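Local coordinates for cell wall binding protein cwp8 (Peptoclostridium difficile, PDB 5J6Q) that probably anchors itself non-covalently to the bacterial cell wall through three CWB2 modules, as one of the S-layer-associated surface proteins of this organism, at residues Thr404-Ala409 and Ala453-Leu458; Lys504-Tyr509 and Glu559-Leu564; Gly528-Ala533 and Ile547-Glu552. One frame throughout, in Å; residues are numbered along the deposited sequence.

Contact 1 of 3, residues Thr404-Ala409 and Ala453-Leu458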
loop_
_atom_site.group_PDB
_atom_site.type_symbol
_atom_site.label_atom_id
_atom_site.label_comp_id
_atom_site.label_asym_id
_atom_site.label_seq_id
_atom_site.Cartn_x
_atom_site.Cartn_y
_atom_site.Cartn_z
ATOM N N THR A 404 29.209 21.579 -25.705
ATOM C CA THR A 404 27.778 21.515 -25.555
ATOM C C THR A 404 27.328 22.399 -24.398
ATOM O O THR A 404 26.333 23.106 -24.549
ATOM C CB THR A 404 27.393 20.072 -25.428
ATOM O OG1 THR A 404 27.748 19.461 -26.693
ATOM C CG2 THR A 404 25.883 19.884 -25.088
ATOM N N SER A 405 28.081 22.449 -23.286
ATOM C CA SER A 405 27.617 23.233 -22.166
ATOM C C SER A 405 27.554 24.681 -22.549
ATOM O O SER A 405 26.587 25.338 -22.197
ATOM C CB SER A 405 28.463 22.988 -20.910
ATOM O OG SER A 405 29.724 23.647 -20.867
ATOM N N LEU A 406 28.558 25.207 -23.306
ATOM C CA LEU A 406 28.463 26.625 -23.729
ATOM C C LEU A 406 27.213 26.843 -24.658
ATOM O O LEU A 406 26.539 27.861 -24.572
ATOM C CB LEU A 406 29.769 27.034 -24.446
ATOM C CG LEU A 406 31.018 26.733 -23.617
ATOM C CD1 LEU A 406 32.252 26.566 -24.525
ATOM C CD2 LEU A 406 31.237 27.864 -22.636
ATOM N N GLU A 407 26.900 25.899 -25.522
ATOM C CA GLU A 407 25.696 26.031 -26.342
ATOM C C GLU A 407 24.435 26.087 -25.451
ATOM O O GLU A 407 23.566 26.933 -25.677
ATOM C CB GLU A 407 25.597 24.862 -27.322
ATOM C CG GLU A 407 26.733 24.872 -28.333
ATOM C CD GLU A 407 26.792 26.174 -29.128
ATOM O OE1 GLU A 407 27.905 26.596 -29.478
ATOM O OE2 GLU A 407 25.724 26.782 -29.398
ATOM N N ILE A 408 24.343 25.193 -24.409
ATOM C CA ILE A 408 23.181 25.209 -23.492
ATOM C C ILE A 408 23.157 26.555 -22.892
ATOM O O ILE A 408 22.120 27.234 -22.813
ATOM C CB ILE A 408 23.348 24.166 -22.334
ATOM C CG1 ILE A 408 23.187 22.753 -22.856
ATOM C CG2 ILE A 408 22.365 24.442 -21.228
ATOM C CD1 ILE A 408 23.651 21.701 -21.777
ATOM N N ALA A 409 24.348 26.916 -22.378
ATOM C CA ALA A 409 24.550 28.198 -21.736
ATOM C C ALA A 409 23.966 29.340 -22.590
ATOM O O ALA A 409 23.275 30.212 -22.048
ATOM C CB ALA A 409 26.028 28.423 -21.527
ATOM N N ALA A 453 37.983 30.424 -24.555
ATOM C CA ALA A 453 37.762 31.856 -24.727
ATOM C C ALA A 453 36.292 32.211 -24.644
ATOM O O ALA A 453 35.932 33.199 -24.007
ATOM C CB ALA A 453 38.316 32.303 -26.069
ATOM N N ASN A 454 35.438 31.406 -25.276
ATOM C CA ASN A 454 34.001 31.675 -25.261
ATOM C C ASN A 454 33.432 31.502 -23.865
ATOM O O ASN A 454 32.473 32.184 -23.510
ATOM C CB ASN A 454 33.283 30.756 -26.238
ATOM C CG ASN A 454 33.666 31.047 -27.661
ATOM O OD1 ASN A 454 33.131 31.978 -28.275
ATOM N ND2 ASN A 454 34.604 30.316 -28.254
ATOM N N ALA A 455 34.018 30.600 -23.064
ATOM C CA ALA A 455 33.539 30.398 -21.701
ATOM C C ALA A 455 33.810 31.661 -20.892
ATOM O O ALA A 455 32.954 32.114 -20.138
ATOM C CB ALA A 455 34.248 29.211 -21.071
ATOM N N GLU A 456 35.005 32.235 -21.071
ATOM C CA GLU A 456 35.418 33.450 -20.386
ATOM C C GLU A 456 34.545 34.633 -20.807
ATOM O O GLU A 456 34.254 35.507 -19.992
ATOM C CB GLU A 456 36.891 33.738 -20.717
ATOM C CG GLU A 456 37.460 34.913 -19.949
ATOM C CD GLU A 456 38.964 35.032 -20.101
ATOM O OE1 GLU A 456 39.650 33.987 -20.090
ATOM O OE2 GLU A 456 39.456 36.173 -20.229
ATOM N N LYS A 457 34.123 34.654 -22.076
ATOM C CA LYS A 457 33.291 35.732 -22.606
ATOM C C LYS A 457 31.885 35.692 -22.009
ATOM O O LYS A 457 31.253 36.728 -21.856
ATOM C CB LYS A 457 33.214 35.614 -24.138
ATOM C CG LYS A 457 32.456 36.759 -24.796
ATOM C CD LYS A 457 32.235 36.486 -26.280
ATOM N N LEU A 458 31.396 34.507 -21.665
ATOM C CA LEU A 458 30.059 34.375 -21.106
ATOM C C LEU A 458 30.037 34.681 -19.614
ATOM O O LEU A 458 29.004 35.092 -19.092
ATOM C CB LEU A 458 29.563 32.943 -21.352
ATOM C CG LEU A 458 28.049 32.763 -21.321
ATOM C CD1 LEU A 458 27.350 33.829 -22.141
ATOM C CD2 LEU A 458 27.718 31.404 -21.884
#

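Contact 2 of 3, residues Lys504-Tyr509 and Glu559-Leu564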
loop_
_atom_site.group_PDB
_atom_site.type_symbol
_atom_site.label_atom_id
_atom_site.label_comp_id
_atom_site.label_asym_id
_atom_site.label_seq_id
_atom_site.Cartn_x
_atom_site.Cartn_y
_atom_site.Cartn_z
ATOM N N LYS A 504 28.150 19.985 1.314
ATOM C CA LYS A 504 28.455 21.474 1.240
ATOM C C LYS A 504 27.479 22.299 0.433
ATOM O O LYS A 504 27.179 23.442 0.843
ATOM C CB LYS A 504 29.892 21.706 0.728
ATOM C CG LYS A 504 30.871 21.166 1.790
ATOM C CD LYS A 504 32.325 20.986 1.301
ATOM C CE LYS A 504 33.295 21.332 2.452
ATOM N NZ LYS A 504 34.620 21.751 1.869
ATOM N N VAL A 505 26.931 21.767 -0.727
ATOM C CA VAL A 505 25.932 22.543 -1.478
ATOM C C VAL A 505 24.678 22.770 -0.590
ATOM O O VAL A 505 24.109 23.905 -0.544
ATOM C CB VAL A 505 25.572 21.695 -2.735
ATOM C CG1 VAL A 505 24.332 22.273 -3.502
ATOM C CG2 VAL A 505 26.746 21.714 -3.673
ATOM N N ILE A 506 24.231 21.677 0.085
ATOM C CA ILE A 506 23.056 21.770 0.933
ATOM C C ILE A 506 23.337 22.786 2.077
ATOM O O ILE A 506 22.485 23.640 2.376
ATOM C CB ILE A 506 22.614 20.389 1.507
ATOM C CG1 ILE A 506 21.967 19.443 0.433
ATOM C CG2 ILE A 506 21.571 20.695 2.600
ATOM C CD1 ILE A 506 22.189 17.875 0.725
ATOM N N ASN A 507 24.561 22.747 2.679
ATOM C CA ASN A 507 24.815 23.669 3.820
ATOM C C ASN A 507 24.807 25.124 3.357
ATOM O O ASN A 507 24.392 26.015 4.071
ATOM C CB ASN A 507 26.153 23.370 4.417
ATOM C CG ASN A 507 26.578 24.157 5.670
ATOM O OD1 ASN A 507 25.883 24.228 6.705
ATOM N ND2 ASN A 507 27.758 24.703 5.685
ATOM N N LYS A 508 25.258 25.341 2.174
ATOM C CA LYS A 508 25.354 26.696 1.703
ATOM C C LYS A 508 24.076 27.295 1.175
ATOM O O LYS A 508 23.795 28.452 1.461
ATOM C CB LYS A 508 26.405 26.796 0.603
ATOM C CG LYS A 508 26.531 28.272 0.139
ATOM C CD LYS A 508 27.787 28.465 -0.875
ATOM C CE LYS A 508 27.725 29.897 -1.379
ATOM N NZ LYS A 508 29.016 30.578 -1.187
ATOM N N TYR A 509 23.278 26.538 0.467
ATOM C CA TYR A 509 22.147 27.174 -0.126
ATOM C C TYR A 509 20.763 26.857 0.368
ATOM O O TYR A 509 19.859 27.492 -0.189
ATOM C CB TYR A 509 22.117 26.749 -1.583
ATOM C CG TYR A 509 23.318 27.250 -2.364
ATOM C CD1 TYR A 509 24.232 26.357 -2.910
ATOM C CD2 TYR A 509 23.498 28.600 -2.615
ATOM C CE1 TYR A 509 25.291 26.794 -3.702
ATOM C CE2 TYR A 509 24.542 29.056 -3.428
ATOM C CZ TYR A 509 25.426 28.149 -3.970
ATOM O OH TYR A 509 26.413 28.568 -4.806
ATOM N N GLU A 559 24.391 13.846 7.118
ATOM C CA GLU A 559 23.506 13.763 8.259
ATOM C C GLU A 559 23.527 15.204 9.096
ATOM O O GLU A 559 22.491 15.723 9.460
ATOM C CB GLU A 559 24.006 12.643 9.169
ATOM C CG GLU A 559 23.262 11.317 9.041
ATOM C CD GLU A 559 23.786 10.319 10.162
ATOM O OE1 GLU A 559 23.980 10.794 11.272
ATOM O OE2 GLU A 559 24.019 9.096 9.910
ATOM N N GLU A 560 24.718 15.751 9.347
ATOM C CA GLU A 560 24.912 16.975 10.052
ATOM C C GLU A 560 24.274 18.167 9.323
ATOM O O GLU A 560 23.589 18.898 10.006
ATOM C CB GLU A 560 26.373 17.212 10.264
ATOM C CG GLU A 560 26.810 16.384 11.470
ATOM C CD GLU A 560 28.381 16.362 11.683
ATOM O OE1 GLU A 560 29.071 17.305 11.305
ATOM O OE2 GLU A 560 28.873 15.433 12.259
ATOM N N VAL A 561 24.473 18.353 7.957
ATOM C CA VAL A 561 23.849 19.459 7.265
ATOM C C VAL A 561 22.369 19.335 7.155
ATOM O O VAL A 561 21.647 20.402 7.187
ATOM C CB VAL A 561 24.433 19.796 5.864
ATOM C CG1 VAL A 561 25.981 19.814 5.929
ATOM C CG2 VAL A 561 23.907 18.854 4.838
ATOM N N VAL A 562 21.850 18.087 6.993
ATOM C CA VAL A 562 20.430 17.976 6.905
ATOM C C VAL A 562 19.825 18.449 8.280
ATOM O O VAL A 562 18.813 19.129 8.311
ATOM C CB VAL A 562 20.097 16.492 6.530
ATOM C CG1 VAL A 562 18.622 16.207 6.805
ATOM C CG2 VAL A 562 20.428 16.212 5.034
ATOM N N GLU A 563 20.420 17.985 9.382
ATOM C CA GLU A 563 19.997 18.324 10.734
ATOM C C GLU A 563 19.995 19.859 10.905
ATOM O O GLU A 563 19.092 20.364 11.531
ATOM C CB GLU A 563 20.967 17.640 11.718
ATOM C CG GLU A 563 20.981 18.152 13.121
ATOM C CD GLU A 563 21.779 17.297 14.069
ATOM O OE1 GLU A 563 21.164 16.755 14.961
ATOM O OE2 GLU A 563 23.010 17.181 13.939
ATOM N N LEU A 564 21.018 20.611 10.342
ATOM C CA LEU A 564 21.055 22.097 10.486
ATOM C C LEU A 564 20.158 22.832 9.545
ATOM O O LEU A 564 19.533 23.840 9.932
ATOM C CB LEU A 564 22.471 22.635 10.196
ATOM C CG LEU A 564 23.499 22.222 11.226
ATOM C CD1 LEU A 564 24.911 22.739 10.803
ATOM C CD2 LEU A 564 22.996 22.842 12.583
#

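Contact 3 of 3, residues Gly528-Ala533 and Ile547-Glu552. With SO4 (sulfate ion), chain D.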
loop_
_atom_site.group_PDB
_atom_site.type_symbol
_atom_site.label_atom_id
_atom_site.label_comp_id
_atom_site.label_asym_id
_atom_site.label_seq_id
_atom_site.Cartn_x
_atom_site.Cartn_y
_atom_site.Cartn_z
ATOM N N GLY A 528 26.226 6.607 -14.529
ATOM C CA GLY A 528 25.004 6.591 -15.300
ATOM C C GLY A 528 23.777 6.631 -14.386
ATOM O O GLY A 528 22.714 7.120 -14.807
ATOM N N GLN A 529 23.915 6.167 -13.080
ATOM C CA GLN A 529 22.740 6.165 -12.188
ATOM C C GLN A 529 22.382 7.606 -11.672
ATOM O O GLN A 529 21.397 7.788 -10.962
ATOM C CB GLN A 529 22.984 5.205 -10.999
ATOM C CG GLN A 529 22.969 3.740 -11.467
ATOM C CD GLN A 529 21.667 3.351 -12.091
ATOM O OE1 GLN A 529 20.615 3.469 -11.520
ATOM N NE2 GLN A 529 21.762 2.778 -13.278
ATOM N N LEU A 530 23.187 8.581 -12.026
ATOM C CA LEU A 530 22.913 9.968 -11.669
ATOM C C LEU A 530 21.804 10.508 -12.550
ATOM O O LEU A 530 21.329 11.656 -12.341
ATOM C CB LEU A 530 24.182 10.816 -11.822
ATOM C CG LEU A 530 25.187 10.546 -10.626
ATOM C CD1 LEU A 530 26.445 11.342 -11.072
ATOM C CD2 LEU A 530 24.704 11.148 -9.250
ATOM N N VAL A 531 21.329 9.688 -13.510
ATOM C CA VAL A 531 20.292 10.227 -14.417
ATOM C C VAL A 531 19.014 10.605 -13.676
ATOM O O VAL A 531 18.346 11.556 -14.059
ATOM C CB VAL A 531 19.990 9.185 -15.521
ATOM C CG1 VAL A 531 19.493 7.883 -14.860
ATOM C CG2 VAL A 531 18.928 9.747 -16.498
ATOM N N ASP A 532 18.663 9.873 -12.597
ATOM C CA ASP A 532 17.433 10.221 -11.874
ATOM C C ASP A 532 17.541 11.672 -11.270
ATOM O O ASP A 532 16.606 12.471 -11.325
ATOM C CB ASP A 532 17.163 9.170 -10.769
ATOM C CG ASP A 532 16.674 7.822 -11.337
ATOM O OD1 ASP A 532 16.315 7.761 -12.553
ATOM O OD2 ASP A 532 16.632 6.870 -10.593
ATOM N N ALA A 533 18.668 11.939 -10.676
ATOM C CA ALA A 533 19.002 13.160 -10.085
ATOM C C ALA A 533 18.826 14.264 -11.174
ATOM O O ALA A 533 18.150 15.255 -10.922
ATOM C CB ALA A 533 20.432 13.122 -9.578
ATOM N N ILE A 547 18.517 18.256 -3.603
ATOM C CA ILE A 547 18.476 16.860 -3.915
ATOM C C ILE A 547 19.599 16.254 -3.029
ATOM O O ILE A 547 20.748 16.601 -3.191
ATOM C CB ILE A 547 18.712 16.542 -5.399
ATOM C CG1 ILE A 547 17.527 17.060 -6.221
ATOM C CG2 ILE A 547 18.857 14.892 -5.574
ATOM C CD1 ILE A 547 17.660 16.880 -7.776
ATOM N N VAL A 548 19.241 15.453 -2.049
ATOM C CA VAL A 548 20.271 14.788 -1.260
ATOM C C VAL A 548 20.744 13.582 -2.177
ATOM O O VAL A 548 19.894 12.811 -2.632
ATOM C CB VAL A 548 19.580 14.270 0.034
ATOM C CG1 VAL A 548 20.504 13.280 0.846
ATOM C CG2 VAL A 548 19.184 15.497 0.913
ATOM N N LEU A 549 22.050 13.419 -2.436
ATOM C CA LEU A 549 22.428 12.254 -3.286
ATOM C C LEU A 549 22.935 11.125 -2.384
ATOM O O LEU A 549 23.968 11.235 -1.660
ATOM C CB LEU A 549 23.535 12.647 -4.242
ATOM C CG LEU A 549 23.087 13.662 -5.301
ATOM C CD1 LEU A 549 24.333 14.118 -6.061
ATOM C CD2 LEU A 549 21.982 13.094 -6.256
ATOM N N THR A 550 22.146 10.017 -2.394
ATOM C CA THR A 550 22.633 8.890 -1.664
ATOM C C THR A 550 22.026 7.578 -2.215
ATOM O O THR A 550 20.883 7.593 -2.700
ATOM C CB THR A 550 22.267 8.983 -0.166
ATOM O OG1 THR A 550 23.116 8.054 0.555
ATOM C CG2 THR A 550 20.868 8.577 0.089
ATOM N N THR A 551 22.799 6.455 -2.125
ATOM C CA THR A 551 22.195 5.153 -2.484
ATOM C C THR A 551 22.038 4.337 -1.238
ATOM O O THR A 551 20.998 3.766 -0.983
ATOM C CB THR A 551 23.058 4.372 -3.517
ATOM O OG1 THR A 551 23.227 5.214 -4.632
ATOM C CG2 THR A 551 22.333 3.067 -3.992
ATOM N N GLU A 552 23.110 4.236 -0.453
ATOM C CA GLU A 552 23.027 3.506 0.769
ATOM C C GLU A 552 22.842 4.591 1.884
ATOM O O GLU A 552 22.212 5.653 1.624
ATOM C CB GLU A 552 24.276 2.633 1.026
ATOM C CG GLU A 552 24.971 2.205 -0.264
ATOM C CD GLU A 552 25.109 0.692 -0.369
ATOM O OE1 GLU A 552 26.256 0.186 -0.314
ATOM O OE2 GLU A 552 24.071 0.025 -0.512
HETATM S S SO4 D . 17.979 1.798 -15.356
HETATM O O1 SO4 D . 19.468 1.754 -15.255
HETATM O O2 SO4 D . 17.439 0.548 -15.362
HETATM O O3 SO4 D . 17.557 2.422 -16.534
HETATM O O4 SO4 D . 17.425 2.576 -14.166
#

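Contact 1 of 3, residues Thr404-Ala409 and Ala453-Leu458
Leu406 and Ala409 of helix 401-410 meet Ala455 and Leu458 of helix 453-459 on the flank of a CWB2 module built round the parallel sheet that includes strand 444-447. The two short helical segments run nearly the same way, 28° apart, with axes 10.5 Å from each other at closest approach. That separation is wide, and the contact rests mainly on two small apolar meetings, each supplied by a leucine.

Leu406 points toward the partner helix and places only its CD2 branch there. This methyl lies against the backbone of Ala455, with Leu406 CD2 3.5 Å from Ala455 CA, and also touches the methyl carbon, with CD2 3.7 Å from Ala455 CB. The methyl of Ala455 is not directed straight at Leu406, which explains why CD2 reaches the alpha carbon first. Roughly one turn later the roles are exchanged: Ala409 aims its CB at the other helix, and Leu458 supplies the reach. With CG of Leu458 roughly anti to the backbone N (chi1 -158°), the second torsion then turns CD2 to Ala409.

Leu406 and Ala409 both also touch Ile445 of strand 444-447, which places the seam beside an outer strand of that sheet. Ser405 OG is hydrogen-bonded to Val446 N and adds a polar tie between helix and strand. The tightest point is the methyl-to-methyl meeting of Ala409 CB and Leu458 CD2, which lie 3.4 Å apart, tighter than ordinary van der Waals contact.

Contact 2 of 3, residues Lys504-Tyr509 and Glu559-Leu564
Val561 of helix 556-565 sets one methyl against Ile506 and the other against Asn507 of helix 498-509. Its CB already lies 4.2 Å from Asn507 CB, so the branch point is close to the partner helix before either methyl is counted. From there the side chain divides its contacts. CG1 turns to Asn507 and stops 3.9 Å from Asn507 CB, meeting chiefly the aliphatic root of that residue, with the amide farther off. CG2 takes the position between the backbone N and the carbonyl carbon of Val561 (chi1 -46° for CG1), and this directs it to Ile506. There it meets Ile506 CG2 at 3.7 Å and, slightly farther off, Ile506 CB. The two branched side chains cross at about a right angle.

The helices run almost parallel, 18° apart, with segment axes 9.1 Å from each other at closest approach; the nearest alpha carbons are those of Asn507 and Val561, 5.5 Å apart. In the fold, both belong to the third CWB2 range. Helix 556-565 connects strands 547-549 and 572-575 of a parallel sheet, whereas helix 498-509 leads into strand 516-519 of that sheet from strand 491-493, an outer strand of the neighbouring one. Val505 and Lys508 touch Leu493 of strand 491-493, and Val562 packs on helix 581-590.

A first torsion of -176° swings Asn507 CG away from its own backbone N and carries the amide toward the Leu564 side. Asn507 OD1 approaches Leu564 CD1 at 4.5 Å, a loose contact. The nearest atoms of the Leu564 side chain and a bound sulfate ion, probably a crystallisation additive, are about 3 Å apart.

Contact 3 of 3, residues Gly528-Ala533 and Ile547-Glu552
Ala533 and Ile547 bring their alpha carbons to 7.2 Å where the backbone, after 3-10 geometry that runs through Gly528 and Gln529, has entered helix 531-542 and packs against strand 547-549. These elements, with strand 516-519, make a beta-alpha-beta unit of the parallel sheet in the third CWB2 range, and the contact is where helix and strand of that unit pack.

Ala533 aims its methyl at the strand, where CB meets Leu549 CD2 at 3.7 Å. Leu549 uses both branches: its other methyl, CD1, approaches Leu530 CD2 more loosely, at 4.4 Å. Ile547 extends CD1 to the helix backbone and rests it 3.6 Å from Ala533 O. Val548 faces the other way, touching Ile587 of helix 581-590.

Away from this apolar seam, the Gln529 chain folds at its second torsion (chi2 -60°), and its amide meets a sulfate ion, probably from the crystallisation liquor. Gln529 NE2 donates to sulfate O1 over 3.2 Å in a nearly straight bond (164° at the hydrogen). Arg294 NE binds the same ion, while Lys520 NZ holds Gln529 OE1, so both ends of the amide are engaged. Beyond the strand, Thr550 OG1, also bonded to Lys499 NZ, donates to Glu552 O at 2.8 Å, approaching from 50° above the carbonyl plane.

Contacts 2 and 3 belong to one CWB2 range and touch each other: their centres are 17 Å apart, and Ile506 CD1 packs on Val548 CG2 at 3.8 Å. Contact 3 is nested inside the loop that contact 2 closes, and helix 556-565 is the next element after strand 547-549. Contact 1 closes earlier in the chain, in another CWB2 range. Its nearest atoms are about 14 Å from contact 3 and about 16 Å from contact 2, so it touches neither. Met431, which lies in the chain between the two segments of contact 1, packs on Leu530 and Ala533 of contact 3. Sulfate ions lie beside contacts 2 and 3.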